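Putative uncharacterized protein (Wolbachia pipientis, PDB 3F4S) probably introduces disulfide bonds into exported proteins as a DsbA-type thiol-disulfide oxidoreductase built on the thioredoxin fold. Local coordinates at residues S95-K100 and Q140-Q145; F176-L179 and Y185-H188. The protein carries 1 engineered substitution. One frame throughout, in Å; residues are numbered along the deposited sequence.

Contact 1 (S95-K100 and Q140-Q145); sequences SHCYEK and QDAFNQ
Cys-97 meets Ala-142 in a contact built around a disulfide, joining the turn after helix 86-94 to the short helix 140-147 within the helical region that DsbA-type proteins insert into the thioredoxin fold. The bond itself runs from Cys-97 SG to Cys-146 SG, and the 140-145 segment supplies the preceding turn of the helix that carries the second cysteine. The two segments bury just 81 Å² together, so the covalent link, rather than broad packing, makes the connection here.

The sulfur does nearly all the touching. Cys-97 SG stands 3.3 Å from Ala-142 O, with the oxygen almost in line beyond the CB-SG bond (CB-SG...O about 164°). This is van der Waals range, and the approach is consistent with a weak sulfur-to-carbonyl attraction. The carbonyl is met from its flank, since the C-O...SG angle at Ala-142 is about 108°. A methyl group completes the meeting, Ala-142 CB lying 4.3 Å from Cys-97 SG, and the two CA atoms are 7.2 Å apart. Cys-97 chi1 is -105°, which leaves the sulfur close to eclipsing the CA hydrogen, a mildly strained setting that directs it to the helix. The turn bearing it is tightened by a bond from Tyr-98 N to Ser-95 O, 3.1 Å long. On the helix, Gln-140 NE2 reaches Asn-144 OD1 at 2.8 Å, though the bond is bent and weak.

Helices and loops of the insert surround the disulfide. Phe-143 packs on helix 127-135, Cys-97 and Tyr-98 rest on Leu-138, Tyr-98 OH is hydrogen-bonded with Ser-136 OG, and the Tyr-98 ring stacks with Phe-107 of helix 101-113, while His-96 lies against helix 150-167.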
ATOM      1  N   SER A  95       2.410 -11.077   3.625  1.00 17.60           N
ATOM      2  CA  SER A  95       2.853  -9.811   4.210  1.00 18.20           C
ATOM      3  C   SER A  95       2.480  -9.713   5.687  1.00 19.83           C
ATOM      4  O   SER A  95       3.117  -8.987   6.447  1.00 19.16           O
ATOM      5  CB  SER A  95       2.294  -8.611   3.436  1.00 16.81           C
ATOM      6  OG  SER A  95       0.925  -8.404   3.739  1.00 17.92           O
ATOM      7  N   HIS A  96       1.459 -10.458   6.097  1.00 20.02           N
ATOM      8  CA  HIS A  96       1.033 -10.433   7.492  1.00 22.59           C
ATOM      9  C   HIS A  96       1.968 -11.189   8.428  1.00 23.34           C
ATOM     10  O   HIS A  96       1.806 -11.136   9.649  1.00 26.32           O
ATOM     11  CB  HIS A  96      -0.398 -10.950   7.603  1.00 24.51           C
ATOM     12  CG  HIS A  96      -1.415  -9.981   7.094  1.00 32.52           C
ATOM     13  ND1 HIS A  96      -2.298  -9.323   7.925  1.00 38.87           N
ATOM     14  CD2 HIS A  96      -1.666  -9.530   5.842  1.00 32.85           C
ATOM     15  CE1 HIS A  96      -3.062  -8.523   7.202  1.00 39.58           C
ATOM     16  NE2 HIS A  96      -2.695  -8.625   5.937  1.00 37.73           N
ATOM     17  N   CYS A  97       2.945 -11.890   7.860  1.00 22.44           N
ATOM     18  CA  CYS A  97       4.025 -12.494   8.650  1.00 21.79           C
ATOM     19  C   CYS A  97       5.057 -11.445   9.089  1.00 23.80           C
ATOM     20  O   CYS A  97       5.997 -11.760   9.813  1.00 28.30           O
ATOM     21  CB  CYS A  97       4.734 -13.597   7.847  1.00 25.65           C
ATOM     22  SG  CYS A  97       4.349 -15.311   8.308  1.00 27.93           S
ATOM     23  N   TYR A  98       4.889 -10.208   8.624  1.00 24.55           N
ATOM     24  CA  TYR A  98       5.835  -9.126   8.911  1.00 24.19           C
ATOM     25  C   TYR A  98       5.170  -8.033   9.746  1.00 27.51           C
ATOM     26  O   TYR A  98       4.380  -7.237   9.236  1.00 30.29           O
ATOM     27  CB  TYR A  98       6.412  -8.566   7.607  1.00 24.16           C
ATOM     28  CG  TYR A  98       7.138  -9.629   6.818  1.00 23.35           C
ATOM     29  CD1 TYR A  98       8.516  -9.775   6.908  1.00 24.44           C
ATOM     30  CD2 TYR A  98       6.442 -10.516   6.013  1.00 23.42           C
ATOM     31  CE1 TYR A  98       9.177 -10.770   6.203  1.00 24.24           C
ATOM     32  CE2 TYR A  98       7.090 -11.505   5.310  1.00 20.73           C
ATOM     33  CZ  TYR A  98       8.454 -11.630   5.406  1.00 21.42           C
ATOM     34  OH  TYR A  98       9.094 -12.615   4.694  1.00 23.14           O
ATOM     35  N   GLU A  99       5.498  -8.003  11.033  1.00 29.32           N
ATOM     36  CA  GLU A  99       4.768  -7.180  11.997  1.00 32.97           C
ATOM     37  C   GLU A  99       5.260  -5.734  12.095  1.00 34.50           C
ATOM     38  O   GLU A  99       4.452  -4.803  12.106  1.00 37.89           O
ATOM     39  CB  GLU A  99       4.787  -7.836  13.382  1.00 34.36           C
ATOM     40  N   LYS A 100       6.576  -5.548  12.179  1.00 32.78           N
ATOM     41  CA  LYS A 100       7.154  -4.216  12.330  1.00 34.41           C
ATOM     42  C   LYS A 100       6.914  -3.394  11.068  1.00 33.62           C
ATOM     43  O   LYS A 100       6.936  -3.930   9.964  1.00 32.33           O
ATOM     44  CB  LYS A 100       8.656  -4.306  12.624  1.00 34.82           C
ATOM     45  CG  LYS A 100       9.008  -5.008  13.928  1.00 37.08           C
ATOM     46  N   GLN A 140      10.094 -21.785   7.802  1.00 33.77           N
ATOM     47  CA  GLN A 140       9.115 -22.468   6.961  1.00 34.25           C
ATOM     48  C   GLN A 140       7.746 -22.622   7.629  1.00 33.88           C
ATOM     49  O   GLN A 140       6.715 -22.431   6.982  1.00 33.47           O
ATOM     50  CB  GLN A 140       9.637 -23.828   6.488  1.00 36.66           C
ATOM     51  CG  GLN A 140       8.763 -24.468   5.420  0.50 35.92           C
ATOM     52  CD  GLN A 140       8.589 -23.577   4.199  0.50 36.15           C
ATOM     53  OE1 GLN A 140       9.494 -22.831   3.825  0.50 35.67           O
ATOM     54  NE2 GLN A 140       7.424 -23.656   3.572  0.50 37.68           N
ATOM     55  N   ASP A 141       7.725 -22.961   8.917  1.00 33.82           N
ATOM     56  CA  ASP A 141       6.439 -23.138   9.597  1.00 33.98           C
ATOM     57  C   ASP A 141       5.628 -21.839   9.648  1.00 33.04           C
ATOM     58  O   ASP A 141       4.408 -21.851   9.470  1.00 35.29           O
ATOM     59  CB  ASP A 141       6.592 -23.760  10.997  1.00 35.10           C
ATOM     60  CG  ASP A 141       7.546 -22.984  11.903  0.50 36.74           C
ATOM     61  OD1 ASP A 141       8.093 -21.943  11.479  0.50 36.44           O
ATOM     62  OD2 ASP A 141       7.750 -23.428  13.056  0.50 38.41           O
ATOM     63  N   ALA A 142       6.310 -20.725   9.888  1.00 31.74           N
ATOM     64  CA  ALA A 142       5.661 -19.420   9.901  1.00 29.48           C
ATOM     65  C   ALA A 142       5.169 -19.061   8.502  1.00 27.35           C
ATOM     66  O   ALA A 142       4.047 -18.577   8.334  1.00 26.00           O
ATOM     67  CB  ALA A 142       6.626 -18.362  10.411  1.00 28.80           C
ATOM     68  N   PHE A 143       6.022 -19.296   7.506  1.00 26.17           N
ATOM     69  CA  PHE A 143       5.666 -19.103   6.099  1.00 24.94           C
ATOM     70  C   PHE A 143       4.385 -19.864   5.753  1.00 25.80           C
ATOM     71  O   PHE A 143       3.427 -19.294   5.220  1.00 25.25           O
ATOM     72  CB  PHE A 143       6.823 -19.573   5.204  1.00 24.52           C
ATOM     73  CG  PHE A 143       6.523 -19.537   3.730  1.00 25.27           C
ATOM     74  CD1 PHE A 143       6.711 -18.375   2.994  1.00 22.68           C
ATOM     75  CD2 PHE A 143       6.088 -20.679   3.069  1.00 26.96           C
ATOM     76  CE1 PHE A 143       6.441 -18.342   1.631  1.00 24.31           C
ATOM     77  CE2 PHE A 143       5.818 -20.655   1.713  1.00 27.69           C
ATOM     78  CZ  PHE A 143       5.997 -19.486   0.991  1.00 25.79           C
ATOM     79  N   ASN A 144       4.372 -21.158   6.064  1.00 27.69           N
ATOM     80  CA  ASN A 144       3.242 -22.008   5.718  1.00 29.73           C
ATOM     81  C   ASN A 144       1.960 -21.545   6.388  1.00 29.07           C
ATOM     82  O   ASN A 144       0.894 -21.535   5.780  1.00 29.35           O
ATOM     83  CB  ASN A 144       3.521 -23.463   6.096  1.00 31.67           C
ATOM     84  CG  ASN A 144       4.516 -24.123   5.170  1.00 37.42           C
ATOM     85  OD1 ASN A 144       4.674 -23.714   4.020  1.00 39.30           O
ATOM     86  ND2 ASN A 144       5.188 -25.159   5.663  1.00 37.99           N
ATOM     87  N   GLN A 145       2.071 -21.164   7.653  1.00 29.17           N
ATOM     88  CA  GLN A 145       0.921 -20.684   8.387  1.00 30.98           C
ATOM     89  C   GLN A 145       0.379 -19.405   7.759  1.00 28.19           C
ATOM     90  O   GLN A 145      -0.826 -19.256   7.560  1.00 28.61           O
ATOM     91  CB  GLN A 145       1.274 -20.467   9.857  1.00 33.52           C
ATOM     92  CG  GLN A 145       0.071 -20.141  10.714  1.00 35.99           C
ATOM     93  CD  GLN A 145       0.184 -20.707  12.114  0.50 40.36           C
ATOM     94  OE1 GLN A 145       1.266 -21.097  12.553  0.50 42.62           O
ATOM     95  NE2 GLN A 145      -0.937 -20.758  12.822  0.50 42.99           N
TER

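Contact 2 (F176-L179 and Y185-H188); sequences FIKL and YIEH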
ATOM      1  N   PHE A 176      -5.042   8.061  -2.588  1.00 21.15           N
ATOM      2  CA  PHE A 176      -5.825   9.127  -1.992  1.00 22.15           C
ATOM      3  C   PHE A 176      -4.874   9.952  -1.150  1.00 22.05           C
ATOM      4  O   PHE A 176      -4.208   9.425  -0.258  1.00 23.84           O
ATOM      5  CB  PHE A 176      -6.968   8.562  -1.148  1.00 22.72           C
ATOM      6  CG  PHE A 176      -7.959   7.758  -1.940  1.00 24.77           C
ATOM      7  CD1 PHE A 176      -9.014   8.378  -2.595  1.00 26.46           C
ATOM      8  CD2 PHE A 176      -7.830   6.382  -2.042  1.00 26.24           C
ATOM      9  CE1 PHE A 176      -9.923   7.641  -3.328  1.00 26.34           C
ATOM     10  CE2 PHE A 176      -8.735   5.637  -2.774  1.00 26.32           C
ATOM     11  CZ  PHE A 176      -9.782   6.269  -3.422  1.00 27.36           C
ATOM     12  N   ILE A 177      -4.798  11.243  -1.456  1.00 22.57           N
ATOM     13  CA  ILE A 177      -3.895  12.148  -0.759  1.00 23.53           C
ATOM     14  C   ILE A 177      -4.687  13.321  -0.187  1.00 25.41           C
ATOM     15  O   ILE A 177      -5.341  14.061  -0.923  1.00 26.96           O
ATOM     16  CB  ILE A 177      -2.782  12.665  -1.688  1.00 25.63           C
ATOM     17  CG1 ILE A 177      -2.092  11.496  -2.399  1.00 23.33           C
ATOM     18  CG2 ILE A 177      -1.774  13.501  -0.893  1.00 26.26           C
ATOM     19  CD1 ILE A 177      -1.154  11.923  -3.508  1.00 23.12           C
ATOM     20  N   LYS A 178      -4.628  13.482   1.130  1.00 25.10           N
ATOM     21  CA  LYS A 178      -5.483  14.440   1.810  1.00 27.59           C
ATOM     22  C   LYS A 178      -4.849  14.871   3.123  1.00 29.37           C
ATOM     23  O   LYS A 178      -3.846  14.301   3.559  1.00 28.94           O
ATOM     24  CB  LYS A 178      -6.863  13.820   2.076  1.00 28.46           C
ATOM     25  CG  LYS A 178      -6.821  12.622   3.014  1.00 31.84           C
ATOM     26  CD  LYS A 178      -8.160  11.892   3.092  1.00 35.87           C
ATOM     27  CE  LYS A 178      -9.269  12.805   3.594  1.00 39.40           C
ATOM     28  NZ  LYS A 178      -8.977  13.393   4.933  1.00 42.08           N
ATOM     29  N   LEU A 179      -5.434  15.883   3.749  1.00 31.25           N
ATOM     30  CA  LEU A 179      -5.003  16.295   5.072  1.00 32.62           C
ATOM     31  C   LEU A 179      -5.265  15.151   6.034  1.00 34.60           C
ATOM     32  O   LEU A 179      -6.309  14.501   5.976  1.00 35.87           O
ATOM     33  CB  LEU A 179      -5.763  17.540   5.518  1.00 35.17           C
ATOM     34  CG  LEU A 179      -5.545  18.761   4.628  1.00 38.74           C
ATOM     35  CD1 LEU A 179      -6.402  19.926   5.103  1.00 41.32           C
ATOM     36  CD2 LEU A 179      -4.073  19.136   4.603  1.00 40.04           C
ATOM     37  N   TYR A 185     -14.614  16.329   6.204  1.00 39.32           N
ATOM     38  CA  TYR A 185     -15.349  15.657   5.141  1.00 36.79           C
ATOM     39  C   TYR A 185     -14.808  16.108   3.791  1.00 35.99           C
ATOM     40  O   TYR A 185     -14.600  17.300   3.565  1.00 37.77           O
ATOM     41  CB  TYR A 185     -16.851  15.975   5.220  1.00 36.58           C
ATOM     42  CG  TYR A 185     -17.609  15.581   3.968  1.00 38.74           C
ATOM     43  CD1 TYR A 185     -17.981  14.261   3.749  1.00 41.39           C
ATOM     44  CD2 TYR A 185     -17.940  16.522   2.996  1.00 38.49           C
ATOM     45  CE1 TYR A 185     -18.659  13.884   2.603  1.00 41.27           C
ATOM     46  CE2 TYR A 185     -18.626  16.153   1.846  1.00 39.46           C
ATOM     47  CZ  TYR A 185     -18.981  14.829   1.657  1.00 41.51           C
ATOM     48  OH  TYR A 185     -19.658  14.432   0.523  1.00 42.87           O
ATOM     49  N   ILE A 186     -14.567  15.157   2.897  1.00 35.29           N
ATOM     50  CA  ILE A 186     -14.268  15.492   1.512  1.00 38.67           C
ATOM     51  C   ILE A 186     -14.686  14.349   0.601  1.00 38.64           C
ATOM     52  O   ILE A 186     -14.562  13.179   0.965  1.00 41.17           O
ATOM     53  CB  ILE A 186     -12.777  15.847   1.290  1.00 41.73           C
ATOM     54  CG1 ILE A 186     -12.591  16.517  -0.077  1.00 43.69           C
ATOM     55  CG2 ILE A 186     -11.901  14.607   1.409  1.00 41.43           C
ATOM     56  CD1 ILE A 186     -11.235  17.168  -0.270  1.00 45.43           C
ATOM     57  N   GLU A 187     -15.208  14.696  -0.572  1.00 36.56           N
ATOM     58  CA  GLU A 187     -15.635  13.701  -1.546  1.00 35.67           C
ATOM     59  C   GLU A 187     -14.411  12.953  -2.064  1.00 34.31           C
ATOM     60  O   GLU A 187     -13.429  13.572  -2.485  1.00 35.01           O
ATOM     61  CB  GLU A 187     -16.394  14.368  -2.696  1.00 36.25           C
ATOM     62  N   HIS A 188     -14.466  11.624  -2.029  1.00 32.66           N
ATOM     63  CA  HIS A 188     -13.268  10.825  -2.283  1.00 33.17           C
ATOM     64  C   HIS A 188     -12.633  11.090  -3.648  1.00 33.88           C
ATOM     65  O   HIS A 188     -11.413  11.033  -3.789  1.00 33.56           O
ATOM     66  CB  HIS A 188     -13.518   9.323  -2.061  1.00 34.34           C
ATOM     67  CG  HIS A 188     -14.486   8.713  -3.025  1.00 36.06           C
ATOM     68  ND1 HIS A 188     -15.837   8.621  -2.765  1.00 37.46           N
ATOM     69  CD2 HIS A 188     -14.296   8.140  -4.237  1.00 36.01           C
ATOM     70  CE1 HIS A 188     -16.440   8.031  -3.782  1.00 38.06           C
ATOM     71  NE2 HIS A 188     -15.528   7.730  -4.690  1.00 37.64           N
TER
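The last two strands of the thioredoxin-type sheet, 174-179 and 192-194, are joined by a long connection, and contact 2 is where Phe-176 and Lys-178 of the first meet His-188 and Ile-186 of that connection. It illustrates how side chains can hold a loop beside a strand without backbone pairing: the CA atoms of Phe-176 and His-188 are 7.6 Å apart, and no hydrogen bond spans the segments.

At one end the Phe-176 ring offers its edge. Its CE1 lies 3.7 Å from His-188 O, the oxygen near the ring plane, as suits a partly positive aromatic hydrogen facing a carbonyl. The same CE1 is 4.2 Å from His-188 CB, and the two side chains run alongside one another in the same direction rather than stacking. With Phe-176 CG anti to the carbonyl carbon, the ring reaches out to the loop.

Two residues along, an aliphatic contact takes over. Lys-178 CE touches Ile-186 CG2 at 3.9 Å, where the two chains pass alongside one another, heading opposite ways. The lysine is buried, and its chain folds back at chi3 and chi4 (-60° and -58°), bringing NZ within 3.1 Å of Leu-179 O. This bond comes nearly head-on to the carbonyl (161°), satisfying one hydrogen of the ammonium group while CE lies against the isoleucine.

Leu-25 touches both Phe-176 and His-188, and Asn-22 OD1 accepts a bond from Ile-186 N, so the N-terminal part of the chain shares this side. Across the strand Ile-177 faces helix 199-216. Such a strand, followed by an antiparallel neighbour and a closing helix, is the C-terminal beta-beta-alpha unit of the thioredoxin fold.

From the N terminus, the chain lays down the early strands and helix 52-60, at whose start the Cys-51–Cys-54 disulfide lies, then leaves strand 75-81 for a run of helices. Contact 1 closes a loop of 39 residues within that run, tying its early part to helix 140-147. Helix 150-167 then leads back to the sheet, where contact 2 closes a far shorter loop of five residues beside strand 174-179. The two follow in series, neither nested nor crossed. Their centres lie 33 Å apart on opposite sides of the chain's centre; one lies in the helical insert, the other beside strand 174-179, next to the edge strand 192-194.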